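Local coordinates for protein metallocarboxypeptidase (Trypanosoma cruzi, PDB 3DWC) that probably removes single amino acids from the C-terminal ends of peptides, with broad specificity except for proline, as a metal-dependent carboxypeptidase of the M32 family, at residues E202-F207 / G327-F332; S210-L215 / T251-T256; R217-V222 / G312-F317. All coordinates share one frame; numbering follows the deposited sequence.

Contact 1: residues E202-F207 / G327-F332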
loop_
_atom_site.group_PDB
_atom_site.type_symbol
_atom_site.label_atom_id
_atom_site.label_comp_id
_atom_site.label_asym_id
_atom_site.label_seq_id
_atom_site.Cartn_x
_atom_site.Cartn_y
_atom_site.Cartn_z
ATOM N N GLU B 202 37.931 -13.427 3.949
ATOM C CA GLU B 202 36.541 -13.287 3.600
ATOM C C GLU B 202 35.659 -13.613 4.799
ATOM O O GLU B 202 35.846 -14.638 5.464
ATOM C CB GLU B 202 36.146 -14.215 2.448
ATOM C CG GLU B 202 36.550 -13.692 1.091
ATOM C CD GLU B 202 35.852 -12.416 0.734
ATOM O OE1 GLU B 202 36.576 -11.466 0.376
ATOM O OE2 GLU B 202 34.588 -12.347 0.819
ATOM N N PRO B 203 34.686 -12.752 5.067
ATOM C CA PRO B 203 33.712 -13.131 6.090
ATOM C C PRO B 203 33.026 -14.475 5.793
ATOM O O PRO B 203 32.587 -14.713 4.659
ATOM C CB PRO B 203 32.722 -11.978 6.050
ATOM C CG PRO B 203 33.570 -10.809 5.575
ATOM C CD PRO B 203 34.412 -11.413 4.518
ATOM N N LYS B 204 32.940 -15.329 6.812
ATOM C CA LYS B 204 32.276 -16.640 6.685
ATOM C C LYS B 204 30.851 -16.702 7.250
ATOM O O LYS B 204 30.623 -16.457 8.419
ATOM C CB LYS B 204 33.162 -17.704 7.335
ATOM C CG LYS B 204 34.452 -17.953 6.518
ATOM C CD LYS B 204 35.699 -18.036 7.378
ATOM C CE LYS B 204 36.811 -18.936 6.750
ATOM N NZ LYS B 204 36.738 -20.291 7.370
ATOM N N GLY B 205 29.889 -17.036 6.399
ATOM C CA GLY B 205 28.502 -17.223 6.814
ATOM C C GLY B 205 28.214 -18.599 7.416
ATOM O O GLY B 205 29.125 -19.407 7.588
ATOM N N PRO B 206 26.938 -18.875 7.749
ATOM C CA PRO B 206 25.762 -18.024 7.568
ATOM C C PRO B 206 25.717 -16.765 8.428
ATOM O O PRO B 206 26.276 -16.717 9.536
ATOM C CB PRO B 206 24.574 -18.943 7.898
ATOM C CG PRO B 206 25.160 -20.169 8.511
ATOM C CD PRO B 206 26.609 -20.209 8.290
ATOM N N PHE B 207 25.082 -15.736 7.867
ATOM C CA PHE B 207 24.736 -14.513 8.559
ATOM C C PHE B 207 23.209 -14.463 8.620
ATOM O O PHE B 207 22.558 -14.145 7.621
ATOM C CB PHE B 207 25.306 -13.317 7.792
ATOM C CG PHE B 207 26.803 -13.379 7.634
ATOM C CD1 PHE B 207 27.372 -13.605 6.395
ATOM C CD2 PHE B 207 27.635 -13.295 8.747
ATOM C CE1 PHE B 207 28.734 -13.697 6.259
ATOM C CE2 PHE B 207 29.006 -13.395 8.609
ATOM C CZ PHE B 207 29.550 -13.588 7.361
ATOM N N GLY B 327 28.676 -12.280 15.921
ATOM C CA GLY B 327 29.623 -13.077 16.684
ATOM C C GLY B 327 31.001 -12.920 16.081
ATOM O O GLY B 327 31.123 -12.644 14.876
ATOM N N ASP B 328 32.040 -13.066 16.908
ATOM C CA ASP B 328 33.402 -12.803 16.457
ATOM C C ASP B 328 33.936 -13.839 15.461
ATOM O O ASP B 328 33.677 -15.053 15.590
ATOM C CB ASP B 328 34.395 -12.755 17.634
ATOM C CG ASP B 328 35.595 -11.833 17.373
ATOM O OD1 ASP B 328 36.380 -11.647 18.309
ATOM O OD2 ASP B 328 35.751 -11.264 16.265
ATOM N N GLN B 329 34.730 -13.350 14.513
ATOM C CA GLN B 329 35.514 -14.209 13.640
ATOM C C GLN B 329 36.658 -13.378 13.126
ATOM O O GLN B 329 36.576 -12.169 13.189
ATOM C CB GLN B 329 34.676 -14.789 12.492
ATOM C CG GLN B 329 33.857 -13.803 11.693
ATOM C CD GLN B 329 33.296 -14.426 10.438
ATOM O OE1 GLN B 329 33.974 -14.464 9.412
ATOM N NE2 GLN B 329 32.048 -14.906 10.502
ATOM N N PRO B 330 37.747 -14.019 12.659
ATOM C CA PRO B 330 38.973 -13.339 12.240
ATOM C C PRO B 330 38.791 -12.238 11.191
ATOM O O PRO B 330 39.440 -11.211 11.278
ATOM C CB PRO B 330 39.824 -14.495 11.696
ATOM C CG PRO B 330 39.378 -15.658 12.481
ATOM C CD PRO B 330 37.907 -15.488 12.576
ATOM N N ALA B 331 37.873 -12.432 10.252
ATOM C CA ALA B 331 37.560 -11.425 9.231
ATOM C C ALA B 331 37.130 -10.081 9.802
ATOM O O ALA B 331 37.265 -9.068 9.113
ATOM C CB ALA B 331 36.443 -11.952 8.280
ATOM N N PHE B 332 36.586 -10.076 11.031
ATOM C CA PHE B 332 35.943 -8.877 11.615
ATOM C C PHE B 332 36.890 -7.943 12.378
ATOM O O PHE B 332 36.769 -7.741 13.608
ATOM C CB PHE B 332 34.790 -9.258 12.541
ATOM C CG PHE B 332 33.599 -9.896 11.858
ATOM C CD1 PHE B 332 33.403 -9.843 10.470
ATOM C CD2 PHE B 332 32.642 -10.528 12.632
ATOM C CE1 PHE B 332 32.319 -10.411 9.892
ATOM C CE2 PHE B 332 31.520 -11.117 12.037
ATOM C CZ PHE B 332 31.366 -11.054 10.645
#

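Contact 2: residues S210-L215 / T251-T256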
loop_
_atom_site.group_PDB
_atom_site.type_symbol
_atom_site.label_atom_id
_atom_site.label_comp_id
_atom_site.label_asym_id
_atom_site.label_seq_id
_atom_site.Cartn_x
_atom_site.Cartn_y
_atom_site.Cartn_z
ATOM N N SER B 210 17.670 -12.274 10.064
ATOM C CA SER B 210 17.150 -11.459 11.181
ATOM C C SER B 210 18.224 -10.575 11.821
ATOM O O SER B 210 17.961 -9.424 12.187
ATOM C CB SER B 210 16.464 -12.321 12.259
ATOM O OG SER B 210 17.401 -13.067 13.059
ATOM N N LYS B 211 19.428 -11.101 11.952
ATOM C CA LYS B 211 20.514 -10.309 12.522
ATOM C C LYS B 211 20.995 -9.249 11.495
ATOM O O LYS B 211 21.346 -8.113 11.857
ATOM C CB LYS B 211 21.641 -11.243 12.988
ATOM C CG LYS B 211 21.224 -12.207 14.155
ATOM C CD LYS B 211 22.336 -13.204 14.481
ATOM C CE LYS B 211 21.887 -14.394 15.344
ATOM N NZ LYS B 211 22.394 -14.293 16.686
ATOM N N GLN B 212 20.976 -9.614 10.210
ATOM C CA GLN B 212 21.239 -8.641 9.114
ATOM C C GLN B 212 20.265 -7.475 9.105
ATOM O O GLN B 212 20.649 -6.315 8.924
ATOM C CB GLN B 212 21.177 -9.350 7.766
ATOM C CG GLN B 212 22.390 -10.205 7.544
ATOM C CD GLN B 212 22.532 -10.627 6.108
ATOM O OE1 GLN B 212 22.599 -9.794 5.209
ATOM N NE2 GLN B 212 22.606 -11.928 5.887
ATOM N N GLU B 213 18.994 -7.789 9.292
ATOM C CA GLU B 213 17.977 -6.768 9.351
ATOM C C GLU B 213 18.183 -5.878 10.555
ATOM O O GLU B 213 18.079 -4.643 10.468
ATOM C CB GLU B 213 16.606 -7.407 9.421
ATOM C CG GLU B 213 15.537 -6.358 9.466
ATOM C CD GLU B 213 14.141 -6.937 9.432
ATOM O OE1 GLU B 213 13.256 -6.256 10.004
ATOM O OE2 GLU B 213 13.942 -8.047 8.820
ATOM N N ALA B 214 18.467 -6.483 11.705
ATOM C CA ALA B 214 18.710 -5.676 12.883
ATOM C C ALA B 214 19.910 -4.734 12.714
ATOM O O ALA B 214 19.881 -3.547 13.148
ATOM C CB ALA B 214 18.879 -6.581 14.119
ATOM N N LEU B 215 20.969 -5.239 12.111
ATOM C CA LEU B 215 22.153 -4.438 11.815
ATOM C C LEU B 215 21.881 -3.272 10.854
ATOM O O LEU B 215 22.361 -2.138 11.048
ATOM C CB LEU B 215 23.266 -5.321 11.261
ATOM C CG LEU B 215 24.626 -4.645 11.079
ATOM C CD1 LEU B 215 25.204 -4.044 12.403
ATOM C CD2 LEU B 215 25.589 -5.578 10.477
ATOM N N THR B 251 15.411 -3.793 0.775
ATOM C CA THR B 251 16.640 -4.509 0.583
ATOM C C THR B 251 16.290 -5.980 0.466
ATOM O O THR B 251 15.138 -6.387 0.462
ATOM C CB THR B 251 17.625 -4.300 1.761
ATOM O OG1 THR B 251 18.909 -4.818 1.410
ATOM C CG2 THR B 251 17.124 -5.035 3.042
ATOM N N LYS B 252 17.314 -6.791 0.406
ATOM C CA LYS B 252 17.129 -8.208 0.160
ATOM C C LYS B 252 18.313 -8.869 0.847
ATOM O O LYS B 252 19.394 -8.307 0.855
ATOM C CB LYS B 252 17.186 -8.410 -1.327
ATOM C CG LYS B 252 16.756 -9.769 -1.823
ATOM C CD LYS B 252 17.679 -10.242 -2.950
ATOM C CE LYS B 252 17.734 -9.244 -4.145
ATOM N NZ LYS B 252 18.704 -9.690 -5.257
ATOM N N TYR B 253 18.072 -10.014 1.471
ATOM C CA TYR B 253 19.081 -10.691 2.251
ATOM C C TYR B 253 19.394 -12.092 1.719
ATOM O O TYR B 253 18.496 -12.814 1.286
ATOM C CB TYR B 253 18.644 -10.808 3.697
ATOM C CG TYR B 253 18.263 -9.507 4.360
ATOM C CD1 TYR B 253 16.931 -9.167 4.528
ATOM C CD2 TYR B 253 19.211 -8.646 4.817
ATOM C CE1 TYR B 253 16.563 -8.012 5.112
ATOM C CE2 TYR B 253 18.857 -7.452 5.408
ATOM C CZ TYR B 253 17.521 -7.151 5.559
ATOM O OH TYR B 253 17.134 -5.976 6.156
ATOM N N THR B 254 20.682 -12.426 1.763
ATOM C CA THR B 254 21.194 -13.768 1.570
ATOM C C THR B 254 22.041 -14.100 2.807
ATOM O O THR B 254 22.761 -13.227 3.340
ATOM C CB THR B 254 22.059 -13.849 0.275
ATOM O OG1 THR B 254 22.733 -15.099 0.206
ATOM C CG2 THR B 254 23.111 -12.743 0.228
ATOM N N GLU B 255 21.906 -15.330 3.298
ATOM C CA GLU B 255 22.706 -15.826 4.424
ATOM C C GLU B 255 24.188 -15.872 4.129
ATOM O O GLU B 255 24.998 -15.781 5.049
ATOM C CB GLU B 255 22.277 -17.235 4.870
ATOM C CG GLU B 255 21.129 -17.252 5.828
ATOM C CD GLU B 255 21.009 -18.593 6.562
ATOM O OE1 GLU B 255 20.554 -18.540 7.742
ATOM O OE2 GLU B 255 21.413 -19.672 5.995
ATOM N N THR B 256 24.552 -16.011 2.864
ATOM C CA THR B 256 25.968 -16.217 2.486
ATOM C C THR B 256 26.860 -14.997 2.685
ATOM O O THR B 256 28.066 -15.124 2.913
ATOM C CB THR B 256 26.097 -16.745 1.016
ATOM O OG1 THR B 256 25.707 -15.720 0.105
ATOM C CG2 THR B 256 25.220 -17.982 0.775
HETATM O O HOH W 1 22.687 -10.273 2.472
#

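Contact 3: residues R217-V222 / G312-F317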
loop_
_atom_site.group_PDB
_atom_site.type_symbol
_atom_site.label_atom_id
_atom_site.label_comp_id
_atom_site.label_asym_id
_atom_site.label_seq_id
_atom_site.Cartn_x
_atom_site.Cartn_y
_atom_site.Cartn_z
ATOM N N ARG B 217 18.899 -1.784 10.370
ATOM C CA ARG B 217 18.117 -0.787 11.090
ATOM C C ARG B 217 19.001 0.014 12.004
ATOM O O ARG B 217 18.730 1.182 12.234
ATOM C CB ARG B 217 17.006 -1.412 11.949
ATOM C CG ARG B 217 15.925 -2.076 11.132
ATOM C CD ARG B 217 14.780 -2.662 11.982
ATOM N NE ARG B 217 13.894 -3.252 10.995
ATOM C CZ ARG B 217 12.914 -2.605 10.365
ATOM N NH1 ARG B 217 12.593 -1.348 10.691
ATOM N NH2 ARG B 217 12.225 -3.263 9.430
ATOM N N PHE B 218 19.999 -0.644 12.604
ATOM C CA PHE B 218 20.922 0.040 13.489
ATOM C C PHE B 218 21.616 1.118 12.675
ATOM O O PHE B 218 21.727 2.245 13.114
ATOM C CB PHE B 218 21.950 -0.904 14.111
ATOM C CG PHE B 218 23.023 -0.184 14.868
ATOM C CD1 PHE B 218 22.768 0.346 16.110
ATOM C CD2 PHE B 218 24.280 0.007 14.312
ATOM C CE1 PHE B 218 23.744 1.050 16.791
ATOM C CE2 PHE B 218 25.253 0.686 14.987
ATOM C CZ PHE B 218 25.006 1.200 16.227
ATOM N N PHE B 219 22.026 0.790 11.452
ATOM C CA PHE B 219 22.669 1.783 10.633
ATOM C C PHE B 219 21.754 2.857 10.116
ATOM O O PHE B 219 22.163 4.029 10.071
ATOM C CB PHE B 219 23.596 1.181 9.588
ATOM C CG PHE B 219 24.893 0.698 10.177
ATOM C CD1 PHE B 219 25.934 1.589 10.406
ATOM C CD2 PHE B 219 25.080 -0.642 10.511
ATOM C CE1 PHE B 219 27.152 1.144 10.966
ATOM C CE2 PHE B 219 26.264 -1.081 11.030
ATOM C CZ PHE B 219 27.309 -0.190 11.272
ATOM N N MET B 220 20.495 2.519 9.836
ATOM C CA MET B 220 19.539 3.537 9.544
ATOM C C MET B 220 19.398 4.509 10.753
ATOM O O MET B 220 19.279 5.721 10.547
ATOM C CB MET B 220 18.202 2.909 9.186
ATOM C CG MET B 220 18.274 2.136 7.873
ATOM S SD MET B 220 16.771 1.307 7.446
ATOM C CE MET B 220 15.715 2.668 6.904
ATOM N N ASP B 221 19.448 3.998 11.992
ATOM C CA ASP B 221 19.508 4.872 13.190
ATOM C C ASP B 221 20.768 5.758 13.271
ATOM O O ASP B 221 20.714 6.936 13.674
ATOM C CB ASP B 221 19.418 4.043 14.481
ATOM C CG ASP B 221 18.022 3.472 14.729
ATOM O OD1 ASP B 221 17.022 3.939 14.114
ATOM O OD2 ASP B 221 17.925 2.553 15.579
ATOM N N VAL B 222 21.915 5.195 12.885
ATOM C CA VAL B 222 23.161 5.954 12.797
ATOM C C VAL B 222 22.983 7.116 11.820
ATOM O O VAL B 222 23.455 8.200 12.080
ATOM C CB VAL B 222 24.368 5.041 12.400
ATOM C CG1 VAL B 222 25.617 5.849 12.058
ATOM C CG2 VAL B 222 24.633 3.982 13.509
ATOM N N GLY B 312 37.871 3.963 5.451
ATOM C CA GLY B 312 38.616 3.307 6.525
ATOM C C GLY B 312 38.087 3.645 7.904
ATOM O O GLY B 312 38.005 2.791 8.745
ATOM N N ALA B 313 37.759 4.927 8.135
ATOM C CA ALA B 313 37.182 5.397 9.407
ATOM C C ALA B 313 35.926 4.644 9.780
ATOM O O ALA B 313 35.722 4.287 10.938
ATOM C CB ALA B 313 36.901 6.943 9.350
ATOM N N PHE B 314 35.042 4.443 8.815
ATOM C CA PHE B 314 33.810 3.719 9.077
ATOM C C PHE B 314 34.068 2.246 9.401
ATOM O O PHE B 314 33.310 1.625 10.151
ATOM C CB PHE B 314 32.924 3.877 7.887
ATOM C CG PHE B 314 31.548 3.349 8.062
ATOM C CD1 PHE B 314 30.617 4.052 8.746
ATOM C CD2 PHE B 314 31.186 2.157 7.472
ATOM C CE1 PHE B 314 29.320 3.609 8.843
ATOM C CE2 PHE B 314 29.891 1.680 7.602
ATOM C CZ PHE B 314 28.959 2.438 8.286
ATOM N N MET B 315 35.134 1.669 8.848
ATOM C CA MET B 315 35.477 0.287 9.190
ATOM C C MET B 315 35.748 0.122 10.678
ATOM O O MET B 315 35.527 -0.947 11.255
ATOM C CB MET B 315 36.681 -0.197 8.352
ATOM C CG MET B 315 36.405 -0.267 6.837
ATOM S SD MET B 315 34.900 -1.170 6.354
ATOM C CE MET B 315 33.733 0.142 6.097
ATOM N N GLU B 316 36.294 1.177 11.280
ATOM C CA GLU B 316 36.595 1.194 12.690
ATOM C C GLU B 316 35.352 1.142 13.545
ATOM O O GLU B 316 35.313 0.454 14.566
ATOM C CB GLU B 316 37.377 2.441 13.038
ATOM C CG GLU B 316 38.684 2.521 12.331
ATOM C CD GLU B 316 39.553 3.667 12.854
ATOM O OE1 GLU B 316 39.477 3.963 14.080
ATOM O OE2 GLU B 316 40.260 4.272 12.011
ATOM N N PHE B 317 34.334 1.897 13.122
ATOM C CA PHE B 317 33.012 1.752 13.676
ATOM C C PHE B 317 32.295 0.408 13.333
ATOM O O PHE B 317 31.647 -0.209 14.179
ATOM C CB PHE B 317 32.147 2.915 13.222
ATOM C CG PHE B 317 30.841 2.992 13.956
ATOM C CD1 PHE B 317 30.776 3.512 15.247
ATOM C CD2 PHE B 317 29.667 2.567 13.346
ATOM C CE1 PHE B 317 29.554 3.586 15.937
ATOM C CE2 PHE B 317 28.442 2.650 14.023
ATOM C CZ PHE B 317 28.398 3.162 15.324
#

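Contact 1: residues E202-F207 / G327-F332
One face of the Phe207 ring carries CA of Gly205, offset toward the rim, and the carbonyl carbon of Pro203 sits at its edge, so the loop curls back over its own aromatic side chain. The Phe332 ring has CG of Gln329 over one face, also near the rim, and at its edge it receives Phe207: the two phenylalanines reach tip to tip, with Phe207 CE2 3.9 Å from Phe332 CZ. The third flat group, the carboxamide of Gln329, has backbone partners at both its polar atoms. Gln329 holds CG in the crowded position between its backbone N and carbonyl carbon (chi1 50°) and then extends, which carries the amide across to Lys204. There Gln329 OE1 takes the N-H of Lys204, 2.9 Å from Lys204 N, in a bond that is almost straight at 175°. Gln329 NE2 in turn donates to Lys204 O at 3.0 Å. Both bonds lie in the carbonyl plane of the acceptor, on a lone pair, and the paired grip fixes the rotation of the amide.

The glutamine amide thus pairs with both the N-H and the C=O of Lys204, a two-bond link between a side-chain carboxamide and a backbone residue, and so ties together two irregular loops, one leading into helix 209-222 and the other joining helices 312-326 and 334-341. Gln329 also opens a type I turn ending at Phe332, closed by a 3.0 Å bond from Phe332 N to Gln329 O. The turn places the methyl of Ala331 against Pro203, its CB 3.7 Å from Pro203 CA, while Pro203 CB nears Phe332 CE1. Phe258 and Phe326 meet the Phe207 ring edge-to-face, and the carboxylate of Glu202 forms a salt bridge with Arg343.

Contact 2: residues S210-L215 / T251-T256
Beyond the end of strand 246-251, Tyr253 is the first residue of 251-256 to meet the helix. Its side chain, with CG anti to the carbonyl carbon (chi1 -54°), runs alongside Gln212 in the opposite direction, and the ring stands nearly perpendicular to the glutamine amide, at 86°. Tyr253 CD2 lies 3.6 Å from Gln212 CB, and Gln212 OE1 is at the ring edge. Farther out, Tyr253 OH comes to 3.4 Å from Glu213 CA, where the tyrosine and glutamate side chains cross at about a right angle. Thr254 supplies the polar link: Gln212 NE2 donates to Thr254 O at 2.9 Å, from above the carbonyl plane, although Thr254 O lies in the plane of the amide. A water lies 2.8 Å from Gln212 OE1, to which it can donate, and accepts from Thr254 N at 3.0 Å. Glu255 adds its CA near the Gln212 amide. Farther along, the hydroxyls of Thr254 and Thr256 are hydrogen-bonded to each other. Gln212 NE2 also donates to Phe207 O, so one buried amide serves two backbone carbonyls, with bonds at both its N and O probably fixing its rotation; the amide thereby joins the start of helix 209-222 to the loop that leads into helix 259-276.

Contact 3: residues R217-V222 / G312-F317
Phe314 and Phe317 both swing CG anti to the backbone N (chi1 -172° and -169°), sending their rings out from helix 312-317, and Phe219 answers with CG anti to its carbonyl carbon (chi1 -76°). The rings span most of the gap, the axes of the two short segments being 14.2 Å apart, and meet tip to tip. Phe219 CE1 is the hub: it lies 3.5 Å from Phe314 CZ and 3.6 Å from Phe317 CE2, wedged between the ends of both rings. Toward Phe317 it approaches at the ring edge, near the plane. Phe219, Phe314 and Phe317 thus form an aromatic cluster in which Phe219 meets each of the other two obliquely, with ring centroids 5.5 Å apart for Phe219 and Phe314. Phe218 CE2 also comes to 3.9 Å from Phe317 CE2, and the buried Val222 adds its CG2 methyl, 4.1 Å from the same Phe317 atom. The contact is wholly apolar, four of its five side chains being buried. Arg321 makes a cation-pi contact with the Phe317 ring. Helix 259-276, bearing the metal-binding His267 and His271, packs against the cluster through Leu262 on Phe219 and Ile266 on Phe314, while Ile450 of helix 443-451 touches Phe314.

How the contacts relate
The three contacts lie on one side of the chain's centre, their centres 14 to 17 Å apart. Helix 209-222 serves both contact 2, through its first half, and contact 3, through its second. Contact 1 spans the widest loop of sequence and encloses the other two, whose segments alternate along the chain. Contacts 1 and 2 touch through Phe207, whose backbone N probably also bonds to Glu255 O; contacts 1 and 3 do not meet, but helix 312-326 runs from contact 3 to the loop of contact 1. Contacts 2 and 3 tie the two halves of helix 209-222 to the loop before the metal-binding helix 259-276 and to helix 312-326, while contact 1 joins the loops at their outer ends.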